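Local coordinates for sporozoite surface protein 2 (Plasmodium vivax, PDB 4HQO), which probably acts as the sporozoite's surface adhesion receptor in gliding motility, using a metal-binding von Willebrand factor A domain joined to a thrombospondin repeat, at residues 18-23 against 73-78; 34-39 against 95-100; 138-143 against 168-173. The protein carries 4 engineered substitutions. All blocks are in the same frame, centred on the assembly; numbering follows the deposited sequence.

Contact 1: 18-23 against 73-78. Engineered in segment 18-23: Q18 (natural residue Ser).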
# COMPACT_ATOMS: atom_id res chain seq x y z
N GLN A 18 -6.87 -1.84 0.24
CA GLN A 18 -5.87 -0.90 -0.24
C GLN A 18 -4.54 -1.61 -0.47
O GLN A 18 -4.02 -2.28 0.43
CB GLN A 18 -5.69 0.25 0.75
CG GLN A 18 -6.96 1.03 1.01
CD GLN A 18 -6.72 2.31 1.79
OE1 GLN A 18 -5.59 2.61 2.18
NE2 GLN A 18 -7.78 3.07 2.02
N VAL A 19 -4.02 -1.49 -1.69
CA VAL A 19 -2.71 -2.03 -2.06
C VAL A 19 -1.94 -0.97 -2.82
O VAL A 19 -2.43 -0.44 -3.82
CB VAL A 19 -2.83 -3.29 -2.96
CG1 VAL A 19 -1.44 -3.83 -3.33
CG2 VAL A 19 -3.66 -4.37 -2.28
N ASP A 20 -0.74 -0.62 -2.34
CA ASP A 20 0.16 0.24 -3.10
C ASP A 20 1.15 -0.67 -3.80
O ASP A 20 1.96 -1.33 -3.14
CB ASP A 20 0.91 1.20 -2.18
CG ASP A 20 0.04 2.29 -1.62
OD1 ASP A 20 -0.96 2.66 -2.28
OD2 ASP A 20 0.37 2.79 -0.53
N LEU A 21 1.06 -0.73 -5.12
CA LEU A 21 1.83 -1.70 -5.90
C LEU A 21 2.89 -0.98 -6.72
O LEU A 21 2.58 -0.21 -7.61
CB LEU A 21 0.89 -2.50 -6.80
CG LEU A 21 1.37 -3.83 -7.39
CD1 LEU A 21 0.15 -4.64 -7.85
CD2 LEU A 21 2.30 -3.62 -8.55
N TYR A 22 4.15 -1.25 -6.40
CA TYR A 22 5.27 -0.57 -7.02
C TYR A 22 5.85 -1.51 -8.06
O TYR A 22 6.47 -2.51 -7.73
CB TYR A 22 6.33 -0.22 -5.96
CG TYR A 22 5.78 0.58 -4.79
CD1 TYR A 22 5.28 -0.06 -3.66
CD2 TYR A 22 5.78 1.97 -4.81
CE1 TYR A 22 4.78 0.67 -2.59
CE2 TYR A 22 5.28 2.71 -3.74
CZ TYR A 22 4.78 2.05 -2.63
OH TYR A 22 4.27 2.77 -1.57
N LEU A 23 5.61 -1.20 -9.33
CA LEU A 23 6.07 -2.05 -10.42
C LEU A 23 7.38 -1.49 -10.97
O LEU A 23 7.40 -0.41 -11.57
CB LEU A 23 5.00 -2.11 -11.52
CG LEU A 23 5.24 -2.98 -12.75
CD1 LEU A 23 5.71 -4.37 -12.37
CD2 LEU A 23 3.95 -3.07 -13.57
N ILE A 73 4.65 6.29 -13.54
CA ILE A 73 3.32 6.44 -12.96
C ILE A 73 3.45 6.69 -11.47
O ILE A 73 4.09 5.89 -10.77
CB ILE A 73 2.46 5.16 -13.21
CG1 ILE A 73 2.33 4.88 -14.71
CG2 ILE A 73 1.09 5.28 -12.54
CD1 ILE A 73 1.51 3.64 -15.03
N ARG A 74 2.89 7.80 -10.99
CA ARG A 74 2.87 8.11 -9.54
C ARG A 74 1.61 7.59 -8.86
O ARG A 74 0.52 7.65 -9.43
CB ARG A 74 2.98 9.62 -9.28
CG ARG A 74 4.37 10.18 -9.57
CD ARG A 74 4.53 11.65 -9.18
NE ARG A 74 4.30 11.90 -7.76
CZ ARG A 74 5.10 11.48 -6.77
NH1 ARG A 74 4.78 11.77 -5.51
NH2 ARG A 74 6.19 10.77 -7.03
N LEU A 75 1.77 7.11 -7.62
CA LEU A 75 0.64 6.63 -6.81
C LEU A 75 -0.50 7.62 -6.76
O LEU A 75 -0.31 8.79 -6.44
CB LEU A 75 1.08 6.35 -5.36
CG LEU A 75 1.86 5.10 -5.01
CD1 LEU A 75 2.15 5.07 -3.48
CD2 LEU A 75 1.09 3.86 -5.44
N GLY A 76 -1.71 7.13 -7.05
CA GLY A 76 -2.91 7.94 -6.92
C GLY A 76 -3.32 8.71 -8.16
O GLY A 76 -4.44 9.21 -8.23
N SER A 77 -2.43 8.83 -9.14
CA SER A 77 -2.78 9.56 -10.35
C SER A 77 -3.83 8.82 -11.18
O SER A 77 -4.15 7.66 -10.91
CB SER A 77 -1.54 9.78 -11.22
OG SER A 77 -1.12 8.56 -11.80
N GLY A 78 -4.35 9.48 -12.21
CA GLY A 78 -5.27 8.86 -13.14
C GLY A 78 -4.72 7.57 -13.73
O GLY A 78 -5.42 6.56 -13.80

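Contact 2: 34-39 against 95-100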
# COMPACT_ATOMS: atom_id res chain seq x y z
N PRO A 34 14.53 -7.84 -28.56
CA PRO A 34 13.58 -8.91 -28.90
C PRO A 34 12.81 -9.41 -27.68
O PRO A 34 11.62 -9.68 -27.80
CB PRO A 34 14.49 -10.01 -29.46
CG PRO A 34 15.69 -9.30 -29.95
CD PRO A 34 15.90 -8.18 -28.98
N ASN A 35 13.47 -9.50 -26.53
CA ASN A 35 12.79 -9.94 -25.31
C ASN A 35 11.78 -8.90 -24.83
O ASN A 35 10.70 -9.26 -24.34
CB ASN A 35 13.81 -10.25 -24.21
CG ASN A 35 13.19 -11.00 -23.05
OD1 ASN A 35 12.73 -10.39 -22.09
ND2 ASN A 35 13.17 -12.33 -23.15
N TRP A 36 12.13 -7.62 -24.95
CA TRP A 36 11.21 -6.52 -24.65
C TRP A 36 9.85 -6.71 -25.37
O TRP A 36 8.79 -6.55 -24.77
CB TRP A 36 11.86 -5.19 -25.08
CG TRP A 36 11.13 -3.97 -24.60
CD1 TRP A 36 10.36 -3.12 -25.36
CD2 TRP A 36 11.08 -3.47 -23.26
NE1 TRP A 36 9.84 -2.12 -24.57
CE2 TRP A 36 10.27 -2.31 -23.27
CE3 TRP A 36 11.66 -3.88 -22.05
CZ2 TRP A 36 10.01 -1.57 -22.13
CZ3 TRP A 36 11.40 -3.14 -20.91
CH2 TRP A 36 10.58 -2.00 -20.95
N ILE A 37 9.90 -7.08 -26.64
CA ILE A 37 8.70 -7.17 -27.45
C ILE A 37 7.92 -8.47 -27.26
O ILE A 37 6.69 -8.46 -27.19
CB ILE A 37 9.04 -7.00 -28.95
CG1 ILE A 37 9.65 -5.62 -29.20
CG2 ILE A 37 7.82 -7.24 -29.83
CD1 ILE A 37 8.76 -4.46 -28.74
N THR A 38 8.64 -9.59 -27.19
CA THR A 38 7.99 -10.90 -27.18
C THR A 38 7.68 -11.41 -25.78
O THR A 38 6.89 -12.34 -25.62
CB THR A 38 8.85 -11.96 -27.88
OG1 THR A 38 10.06 -12.14 -27.12
CG2 THR A 38 9.19 -11.53 -29.31
N LYS A 39 8.28 -10.78 -24.78
CA LYS A 39 8.21 -11.27 -23.41
C LYS A 39 7.81 -10.19 -22.39
O LYS A 39 6.84 -10.35 -21.65
CB LYS A 39 9.55 -11.92 -23.01
CG LYS A 39 9.77 -12.04 -21.51
CD LYS A 39 9.02 -13.21 -20.91
CE LYS A 39 9.43 -13.43 -19.46
NZ LYS A 39 8.77 -14.64 -18.90
N LYS A 95 6.03 0.93 -28.04
CA LYS A 95 6.21 1.64 -29.30
C LYS A 95 7.49 2.47 -29.35
O LYS A 95 8.06 2.64 -30.41
CB LYS A 95 5.02 2.55 -29.57
CG LYS A 95 3.70 1.84 -29.83
CD LYS A 95 2.68 2.82 -30.40
CE LYS A 95 1.33 2.17 -30.62
NZ LYS A 95 0.29 3.16 -31.03
N THR A 96 7.91 3.02 -28.22
CA THR A 96 8.91 4.09 -28.24
C THR A 96 10.15 3.86 -27.37
O THR A 96 11.07 4.66 -27.39
CB THR A 96 8.28 5.44 -27.84
OG1 THR A 96 7.90 5.39 -26.46
CG2 THR A 96 7.05 5.75 -28.69
N TYR A 97 10.17 2.78 -26.59
CA TYR A 97 11.33 2.51 -25.75
C TYR A 97 12.08 1.26 -26.21
O TYR A 97 11.48 0.19 -26.34
CB TYR A 97 10.95 2.38 -24.27
CG TYR A 97 12.17 2.14 -23.41
CD1 TYR A 97 13.05 3.18 -23.12
CD2 TYR A 97 12.47 0.87 -22.93
CE1 TYR A 97 14.19 2.96 -22.36
CE2 TYR A 97 13.61 0.64 -22.18
CZ TYR A 97 14.46 1.69 -21.89
OH TYR A 97 15.59 1.46 -21.13
N THR A 98 13.38 1.40 -26.47
CA THR A 98 14.24 0.24 -26.74
C THR A 98 15.25 0.12 -25.61
O THR A 98 15.90 1.10 -25.25
CB THR A 98 14.97 0.29 -28.12
OG1 THR A 98 15.84 1.42 -28.18
CG2 THR A 98 13.99 0.39 -29.26
N PRO A 99 15.35 -1.09 -25.02
CA PRO A 99 16.23 -1.28 -23.86
C PRO A 99 17.67 -0.93 -24.20
O PRO A 99 18.15 -1.25 -25.29
CB PRO A 99 16.09 -2.78 -23.57
CG PRO A 99 14.72 -3.13 -24.07
CD PRO A 99 14.54 -2.28 -25.31
N TYR A 100 18.35 -0.26 -23.28
CA TYR A 100 19.76 0.07 -23.46
C TYR A 100 20.36 0.35 -22.08
O TYR A 100 19.64 0.64 -21.13
CB TYR A 100 19.92 1.32 -24.34
CG TYR A 100 19.58 2.60 -23.61
CD1 TYR A 100 18.26 3.05 -23.51
CD2 TYR A 100 20.58 3.37 -22.99
CE1 TYR A 100 17.93 4.23 -22.83
CE2 TYR A 100 20.27 4.54 -22.30
CZ TYR A 100 18.94 4.96 -22.22
OH TYR A 100 18.63 6.12 -21.55

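Contact 3: 138-143 against 168-173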
# COMPACT_ATOMS: atom_id res chain seq x y z
N ASN A 138 23.65 -3.20 -11.27
CA ASN A 138 24.93 -2.52 -11.27
C ASN A 138 25.76 -2.85 -10.04
O ASN A 138 26.99 -2.81 -10.10
CB ASN A 138 24.75 -1.00 -11.39
CG ASN A 138 24.32 -0.57 -12.79
OD1 ASN A 138 24.35 -1.36 -13.73
ND2 ASN A 138 23.92 0.69 -12.92
N SER A 139 25.09 -3.14 -8.93
CA SER A 139 25.76 -3.55 -7.69
C SER A 139 24.95 -4.62 -6.98
O SER A 139 23.85 -4.34 -6.51
CB SER A 139 25.93 -2.36 -6.75
OG SER A 139 26.57 -2.78 -5.56
N LYS A 140 25.48 -5.83 -6.92
CA LYS A 140 24.76 -6.95 -6.30
C LYS A 140 24.41 -6.66 -4.85
O LYS A 140 23.25 -6.79 -4.46
CB LYS A 140 25.56 -8.25 -6.39
CG LYS A 140 25.43 -8.96 -7.73
CD LYS A 140 25.95 -10.39 -7.67
CE LYS A 140 25.84 -11.06 -9.03
NZ LYS A 140 26.28 -12.49 -9.00
N TYR A 141 25.40 -6.28 -4.06
CA TYR A 141 25.13 -6.11 -2.64
C TYR A 141 24.19 -4.95 -2.39
O TYR A 141 23.29 -5.06 -1.58
CB TYR A 141 26.41 -5.95 -1.81
CG TYR A 141 26.09 -5.83 -0.34
CD1 TYR A 141 25.75 -6.96 0.41
CD2 TYR A 141 26.07 -4.60 0.30
CE1 TYR A 141 25.43 -6.85 1.76
CE2 TYR A 141 25.75 -4.48 1.64
CZ TYR A 141 25.44 -5.62 2.37
OH TYR A 141 25.14 -5.51 3.71
N ARG A 142 24.39 -3.84 -3.09
CA ARG A 142 23.56 -2.66 -2.89
C ARG A 142 22.09 -2.94 -3.16
O ARG A 142 21.22 -2.43 -2.45
CB ARG A 142 24.05 -1.46 -3.71
CG ARG A 142 25.40 -0.91 -3.22
CD ARG A 142 25.65 0.51 -3.73
NE ARG A 142 24.61 1.43 -3.29
CZ ARG A 142 24.75 2.76 -3.27
NH1 ARG A 142 25.88 3.32 -3.66
NH2 ARG A 142 23.74 3.51 -2.85
N ALA A 143 21.81 -3.76 -4.17
CA ALA A 143 20.44 -4.14 -4.49
C ALA A 143 19.85 -5.07 -3.43
O ALA A 143 18.70 -4.91 -3.03
CB ALA A 143 20.34 -4.77 -5.90
N HIS A 168 19.08 -16.60 -12.46
CA HIS A 168 18.07 -17.11 -11.54
C HIS A 168 18.58 -17.18 -10.11
O HIS A 168 17.81 -17.05 -9.16
CB HIS A 168 17.57 -18.49 -11.97
CG HIS A 168 16.84 -18.48 -13.28
ND1 HIS A 168 15.66 -17.80 -13.47
CD2 HIS A 168 17.14 -19.07 -14.47
CE1 HIS A 168 15.26 -17.96 -14.72
NE2 HIS A 168 16.14 -18.73 -15.35
N GLN A 169 19.89 -17.39 -9.97
CA GLN A 169 20.51 -17.44 -8.64
C GLN A 169 20.31 -16.11 -7.91
O GLN A 169 19.87 -16.09 -6.76
CB GLN A 169 21.99 -17.81 -8.74
CG GLN A 169 22.73 -17.90 -7.40
CD GLN A 169 23.22 -16.54 -6.89
OE1 GLN A 169 23.59 -15.67 -7.67
NE2 GLN A 169 23.19 -16.36 -5.58
N PHE A 170 20.63 -15.00 -8.57
CA PHE A 170 20.46 -13.70 -7.94
C PHE A 170 18.99 -13.35 -7.72
O PHE A 170 18.63 -12.79 -6.68
CB PHE A 170 21.15 -12.57 -8.71
CG PHE A 170 21.00 -11.23 -8.05
CD1 PHE A 170 21.87 -10.85 -7.03
CD2 PHE A 170 19.96 -10.37 -8.38
CE1 PHE A 170 21.72 -9.63 -6.39
CE2 PHE A 170 19.80 -9.16 -7.74
CZ PHE A 170 20.69 -8.78 -6.75
N ASN A 171 18.15 -13.62 -8.72
CA ASN A 171 16.72 -13.34 -8.60
C ASN A 171 16.11 -14.06 -7.40
O ASN A 171 15.32 -13.47 -6.67
CB ASN A 171 15.96 -13.71 -9.87
CG ASN A 171 16.04 -12.63 -10.94
OD1 ASN A 171 16.46 -11.51 -10.68
ND2 ASN A 171 15.61 -12.96 -12.16
N ARG A 172 16.49 -15.32 -7.21
CA ARG A 172 16.00 -16.10 -6.09
C ARG A 172 16.53 -15.54 -4.78
O ARG A 172 15.83 -15.52 -3.77
CB ARG A 172 16.40 -17.58 -6.23
CG ARG A 172 15.65 -18.35 -7.30
CD ARG A 172 16.07 -19.82 -7.34
NE ARG A 172 15.10 -20.68 -6.67
CZ ARG A 172 15.27 -21.22 -5.46
NH1 ARG A 172 16.39 -20.99 -4.78
NH2 ARG A 172 14.32 -21.98 -4.94
N LEU A 173 17.78 -15.09 -4.81
CA LEU A 173 18.40 -14.55 -3.61
C LEU A 173 17.69 -13.28 -3.17
O LEU A 173 17.28 -13.16 -2.03
CB LEU A 173 19.90 -14.30 -3.84
CG LEU A 173 20.70 -13.87 -2.62
CD1 LEU A 173 20.61 -14.93 -1.53
CD2 LEU A 173 22.15 -13.63 -3.03

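Contact 1: 18-23 against 73-78
L75 lays its two methyl groups against the polar ends of D20 and Y22, two alternate residues on one face of strand 19-26. CG of L75 lies anti to its carbonyl carbon (chi1 -77°), with both methyls directed at the strand, and the side chain crosses those of D20 and Y22 at about a right angle. CD1 of L75 comes obliquely to the tyrosine ring, 3.9 Å from Y22 CE2, and sits 3.7 Å from Y22 OH. Against the aspartate, L75 CD2 is 4.0 Å from D20 OD1. No hydrogen bond joins the segments. The buried polar atoms are satisfied elsewhere: D20 OD1 by a salt bridge to R122, D20 OD2 by Q127 NE2, and Y22 OH by Q127 OE1, so that one amide binds both polar ends. Within 73-78 a type II turn from R74 to S77, closed by S77 N to R74 O at 3.2 Å, brings L75 to this position; G76 takes the turn's positive phi (91°). In the sheet of the von Willebrand A domain, strand 58-65, whose Y61 touches L75, separates strands 69-73 and 19-26. Strand 126-133 flanks 19-26 on the other side, and H115 of helix 105-117 meets the Y22 ring edge-to-face.

Contact 2: 34-39 against 95-100
W36 presents one face of its indole to both Y97 and P99, which overlap different parts of it. Over the benzo ring comes the edge of Y97, in a T-shaped (edge-to-face) pair with centroids 5.3 Å apart and planes at 63°. The tyrosine leads with CD2, 3.6 Å from W36 CZ2, and the two side chains cross at about a right angle. Over the pyrrole side lies the proline: P99 CD makes a CH-pi contact over the face, 4.2 Å from the centroid of the five-membered ring. P99 CG stands above the same face near CD2 and CE3, toward the rim, and also touches W36 CB at 3.7 Å. The indole leaves helix 33-49 with CG anti to the backbone N (chi1 -170°), which sends it toward 97-99, and chi2 (-106°) turns this face to them. Both segments belong to the von Willebrand A domain, at the end of the fold that carries the metal-ion-dependent adhesion site (MIDAS): P99 lies about 8 Å, side chain to ion, from the bound magnesium, whose site includes S28 and S30 of the DxSxS motif and T103. Here the chain leaves helix 83-96 at Y97 and passes beside the start of helix 33-49. W36 NE1 approaches Y97 O to 3.3 Å, but at a poor angle for a hydrogen bond; its N-H is instead given to L93 O, in the last turns of helix 83-96, which fixes the rotation of the indole. The phenol of Y97 is held in turn by G27 O, in the loop after strand 19-26. L64 of strand 58-65 touches both W36 and Y97, and I41 packs on the indole from a later turn of its own helix.

Contact 3: 138-143 against 168-173
The ring of F170 is met at its edge, near the ring plane, by K140 O and the methyl of A143, while the K140 methylenes pass to one side of that plane, displaced outward beyond CE1 and CD1 and so not stacked on the face. At the edge, K140 O stands 3.8 Å from F170 CE1. Next along the rim, A143 CB is 4.1 Å from F170 CZ. Off the plane, the CG methylene of K140 lies 4.0 Å from F170 CE1, and CD continues past CD1. The lysine and the phenylalanine slide past each other in opposite directions, the lysine fully extended beyond CG and carrying its ammonium group toward the helix from which F170 comes. There K140 NZ ends 4.4 Å from Q169 OE1, too far for a bond. F170 points across to helix 140-152 with CG anti to its own backbone N (chi1 -179°), and its ring enters at the first turn of that helix. S139 occupies the N-cap, and its OG accepts a weak bond from R142 N at 3.5 Å. The contact joins the beginnings of two helices of the von Willebrand A domain, 140-152 and 168-175, with strand 156-161 of the central sheet between them in sequence. M105 of helix 105-117 touches both A143 and F170, and P137 and L144 add to the surroundings of the phenyl ring. F170 lies about 10 Å, side chain to ion, from the magnesium, so the packing borders the metal end of the domain without reaching the ion. No hydrogen bond or salt bridge crosses between the segments; their union rests on van der Waals contact, including the aromatic C-H edge turned to a carbonyl oxygen, an approach that is probably mildly favourable electrostatically.

How the contacts relate
After strand 7-15 the chain enters strand 19-26, where contact 1 will later be made, and then helix 33-49, the first half of contact 2. After strands 58-65 and 69-73, the turn at 73-78 closes contact 1 around a 49-residue loop; the exit of helix 83-96 then closes contact 2. These two therefore cross, their segments alternating along the chain. Contact 3 follows in series, opening at 138-143 and closing at 168-173 after 24 intervening residues. Contact 1 ties a sheet strand to the turn beyond edge strand 69-73; contact 2 joins the start of helix 33-49 to the loop leaving helix 83-96; contact 3 joins the first turns of helices 140-152 and 168-175.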